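CBS domain protein/ACT domain protein (Thermotoga maritima, PDB 1VR9) is of unknown function but pairs two CBS domains with an ACT domain, an architecture consistent with a regulatory, ligand-sensing role. Local coordinates at residues A[83-87]-A[105-111]. Residues are numbered along the deposited sequence; the frame is centred on the assembly and turned at random.
Sequences FFVHE and YLPVVDE
Within 83-87 only Val85 and His86 form a strand, which runs parallel to strand 105-109; the CA atoms of Val85 and Val108 are 5.1 Å apart and those of His86 and Val109 4.9 Å, and end to end the segments diverge by 61°. Three backbone hydrogen bonds set the register: Val85 N to Pro107 O (3.0 Å), Val109 N to Val85 O (2.9 Å) and Glu87 N to Val109 O (3.0 Å). Glu87 still donates its amide, though its phi/psi of -51/-39 turns the chain off the extended path. Side chains alternate between the two faces. Val85 and Val108 share one, their CG2 atoms 4.1 Å apart; Val85 CG2 also lies 3.7 Å from Leu106 CD2, and helix 91-100 packs there through His93 and Leu97 against Val85, and Ala94 and Phe98 against Leu106. Phe83 points sideways at CB, but with chi1 near 180° (t) its ring end nears strand 105-109: Leu106 CD1 sits over the ring face, a CH-pi contact 3.8 Å from the centroid, while Phe83 CD2 meets Pro107 CD at 3.6 Å. On the other face Val109 CG2 lies over the His86 ring, 4.0 Å from its centroid, and 3.7 Å from Phe84 CD1; Phe56 of the first CBS domain packs against Phe84, Pro107 and Val109. Helix 91-100 links the parallel strands and strand 115-120 pairs antiparallel beyond 105-109: the beta-alpha-beta unit of the second CBS domain, its Phe56-facing side joining the CBS pair.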
ATOM      1  N   PHE A  83      -2.118   1.204   8.539  1.00 24.83           N
ATOM      2  CA  PHE A  83      -0.881   1.538   7.814  1.00 24.32           C
ATOM      3  C   PHE A  83      -1.200   2.462   6.637  1.00 23.65           C
ATOM      4  O   PHE A  83      -1.445   2.017   5.519  1.00 24.36           O
ATOM      5  CB  PHE A  83      -0.161   0.261   7.342  1.00 24.31           C
ATOM      6  CG  PHE A  83       1.161   0.504   6.686  1.00 23.44           C
ATOM      7  CD1 PHE A  83       2.259   0.969   7.422  1.00 23.18           C
ATOM      8  CD2 PHE A  83       1.356   0.202   5.329  1.00 22.83           C
ATOM      9  CE1 PHE A  83       3.495   1.167   6.816  1.00 22.81           C
ATOM     10  CE2 PHE A  83       2.567   0.383   4.740  1.00 22.49           C
ATOM     11  CZ  PHE A  83       3.655   0.882   5.485  1.00 23.71           C
ATOM     12  N   PHE A  84      -1.207   3.764   6.915  1.00 23.20           N
ATOM     13  CA  PHE A  84      -1.509   4.767   5.910  1.00 22.64           C
ATOM     14  C   PHE A  84      -0.997   6.129   6.381  1.00 21.87           C
ATOM     15  O   PHE A  84      -0.751   6.332   7.565  1.00 21.56           O
ATOM     16  CB  PHE A  84      -3.039   4.868   5.671  1.00 22.26           C
ATOM     17  CG  PHE A  84      -3.816   5.344   6.875  1.00 22.32           C
ATOM     18  CD1 PHE A  84      -3.938   6.692   7.156  1.00 23.53           C
ATOM     19  CD2 PHE A  84      -4.390   4.434   7.751  1.00 23.25           C
ATOM     20  CE1 PHE A  84      -4.623   7.127   8.279  1.00 25.15           C
ATOM     21  CE2 PHE A  84      -5.073   4.843   8.851  1.00 24.25           C
ATOM     22  CZ  PHE A  84      -5.201   6.194   9.132  1.00 23.41           C
ATOM     23  N   VAL A  85      -0.879   7.054   5.437  1.00 21.57           N
ATOM     24  CA  VAL A  85      -0.727   8.480   5.757  1.00 22.03           C
ATOM     25  C   VAL A  85      -1.735   9.292   4.928  1.00 22.38           C
ATOM     26  O   VAL A  85      -2.285   8.776   3.980  1.00 22.80           O
ATOM     27  CB  VAL A  85       0.709   8.988   5.512  1.00 22.48           C
ATOM     28  CG1 VAL A  85       1.641   8.339   6.486  1.00 21.72           C
ATOM     29  CG2 VAL A  85       1.171   8.766   4.069  1.00 22.07           C
ATOM     30  N   HIS A  86      -1.962  10.549   5.305  1.00 22.92           N
ATOM     31  CA  HIS A  86      -2.892  11.420   4.575  1.00 23.78           C
ATOM     32  C   HIS A  86      -2.155  12.233   3.505  1.00 24.64           C
ATOM     33  O   HIS A  86      -0.973  12.499   3.627  1.00 24.57           O
ATOM     34  CB  HIS A  86      -3.627  12.364   5.543  1.00 24.66           C
ATOM     35  CG  HIS A  86      -4.755  11.714   6.279  1.00 25.98           C
ATOM     36  ND1 HIS A  86      -4.581  11.026   7.464  1.00 28.17           N
ATOM     37  CD2 HIS A  86      -6.079  11.650   5.997  1.00 27.80           C
ATOM     38  CE1 HIS A  86      -5.752  10.578   7.883  1.00 28.53           C
ATOM     39  NE2 HIS A  86      -6.676  10.940   7.010  1.00 28.31           N
ATOM     40  N   GLU A  87      -2.873  12.642   2.463  1.00 25.68           N
ATOM     41  CA  GLU A  87      -2.281  13.459   1.395  1.00 26.17           C
ATOM     42  C   GLU A  87      -1.532  14.692   1.899  1.00 26.07           C
ATOM     43  O   GLU A  87      -0.506  15.085   1.335  1.00 25.14           O
ATOM     44  CB  GLU A  87      -3.366  13.974   0.460  1.00 26.88           C
ATOM     45  CG  GLU A  87      -3.962  12.938  -0.469  1.00 28.51           C
ATOM     46  CD  GLU A  87      -4.879  13.577  -1.506  1.00 28.28           C
ATOM     47  OE1 GLU A  87      -5.882  14.238  -1.133  1.00 31.36           O
ATOM     48  OE2 GLU A  87      -4.597  13.413  -2.709  1.00 32.52           O
ATOM     49  N   TYR A 105       5.239  -0.183  -0.287  1.00 23.21           N
ATOM     50  CA  TYR A 105       4.288   0.852  -0.625  1.00 23.41           C
ATOM     51  C   TYR A 105       3.429   1.243   0.569  1.00 23.26           C
ATOM     52  O   TYR A 105       2.812   0.381   1.222  1.00 23.59           O
ATOM     53  CB  TYR A 105       3.383   0.411  -1.778  1.00 24.38           C
ATOM     54  CG  TYR A 105       4.123   0.047  -3.023  1.00 24.67           C
ATOM     55  CD1 TYR A 105       4.406   1.005  -3.978  1.00 25.02           C
ATOM     56  CD2 TYR A 105       4.503  -1.268  -3.280  1.00 25.98           C
ATOM     57  CE1 TYR A 105       5.073   0.680  -5.156  1.00 28.00           C
ATOM     58  CE2 TYR A 105       5.176  -1.601  -4.446  1.00 27.80           C
ATOM     59  CZ  TYR A 105       5.448  -0.632  -5.382  1.00 26.78           C
ATOM     60  OH  TYR A 105       6.121  -0.981  -6.547  1.00 30.19           O
ATOM     61  N   LEU A 106       3.436   2.536   0.872  1.00 22.36           N
ATOM     62  CA  LEU A 106       2.663   3.122   1.959  1.00 22.33           C
ATOM     63  C   LEU A 106       1.366   3.751   1.388  1.00 22.33           C
ATOM     64  O   LEU A 106       1.409   4.660   0.533  1.00 21.54           O
ATOM     65  CB  LEU A 106       3.501   4.168   2.703  1.00 22.48           C
ATOM     66  CG  LEU A 106       2.793   5.052   3.722  1.00 22.31           C
ATOM     67  CD1 LEU A 106       2.228   4.250   4.869  1.00 24.16           C
ATOM     68  CD2 LEU A 106       3.741   6.102   4.252  1.00 22.07           C
ATOM     69  N   PRO A 107       0.202   3.225   1.798  1.00 22.12           N
ATOM     70  CA  PRO A 107      -1.053   3.805   1.341  1.00 22.26           C
ATOM     71  C   PRO A 107      -1.226   5.276   1.724  1.00 22.48           C
ATOM     72  O   PRO A 107      -0.832   5.678   2.822  1.00 22.85           O
ATOM     73  CB  PRO A 107      -2.114   2.921   2.031  1.00 23.34           C
ATOM     74  CG  PRO A 107      -1.456   1.664   2.253  1.00 22.54           C
ATOM     75  CD  PRO A 107      -0.042   2.028   2.618  1.00 22.26           C
ATOM     76  N   VAL A 108      -1.767   6.057   0.792  1.00 22.52           N
ATOM     77  CA  VAL A 108      -2.104   7.470   0.990  1.00 22.46           C
ATOM     78  C   VAL A 108      -3.604   7.659   0.846  1.00 22.64           C
ATOM     79  O   VAL A 108      -4.208   7.187  -0.115  1.00 22.67           O
ATOM     80  CB  VAL A 108      -1.355   8.382  -0.025  1.00 21.96           C
ATOM     81  CG1 VAL A 108      -1.750   9.837   0.141  1.00 21.80           C
ATOM     82  CG2 VAL A 108       0.161   8.185   0.132  1.00 22.69           C
ATOM     83  N   VAL A 109      -4.197   8.356   1.798  1.00 23.53           N
ATOM     84  CA  VAL A 109      -5.651   8.506   1.827  1.00 23.48           C
ATOM     85  C   VAL A 109      -6.057   9.974   1.986  1.00 24.31           C
ATOM     86  O   VAL A 109      -5.247  10.821   2.384  1.00 23.95           O
ATOM     87  CB  VAL A 109      -6.304   7.647   2.953  1.00 23.35           C
ATOM     88  CG1 VAL A 109      -5.991   6.163   2.779  1.00 24.11           C
ATOM     89  CG2 VAL A 109      -5.861   8.125   4.308  1.00 23.53           C
ATOM     90  N   ASP A 110      -7.316  10.266   1.662  1.00 24.75           N
ATOM     91  CA  ASP A 110      -7.896  11.591   1.914  1.00 25.40           C
ATOM     92  C   ASP A 110      -8.616  11.564   3.256  1.00 26.00           C
ATOM     93  O   ASP A 110      -8.528  10.590   3.995  1.00 25.39           O
ATOM     94  CB  ASP A 110      -8.804  12.048   0.748  1.00 25.82           C
ATOM     95  CG  ASP A 110     -10.106  11.265   0.644  1.00 26.58           C
ATOM     96  OD1 ASP A 110     -10.462  10.518   1.577  1.00 29.21           O
ATOM     97  OD2 ASP A 110     -10.810  11.425  -0.385  1.00 29.98           O
ATOM     98  N   GLU A 111      -9.334  12.635   3.570  1.00 26.91           N
ATOM     99  CA  GLU A 111      -9.976  12.764   4.878  1.00 28.09           C
ATOM    100  C   GLU A 111     -11.154  11.818   5.123  1.00 28.33           C
ATOM    101  O   GLU A 111     -11.558  11.628   6.272  1.00 29.40           O
ATOM    102  CB  GLU A 111     -10.411  14.205   5.097  1.00 28.39           C
ATOM    103  CG  GLU A 111      -9.244  15.158   5.190  1.00 29.77           C
ATOM    104  CD  GLU A 111      -9.665  16.582   5.483  1.00 30.65           C
ATOM    105  OE1 GLU A 111     -10.855  16.818   5.806  1.00 35.78           O
ATOM    106  OE2 GLU A 111      -8.792  17.473   5.395  1.00 37.11           O
TER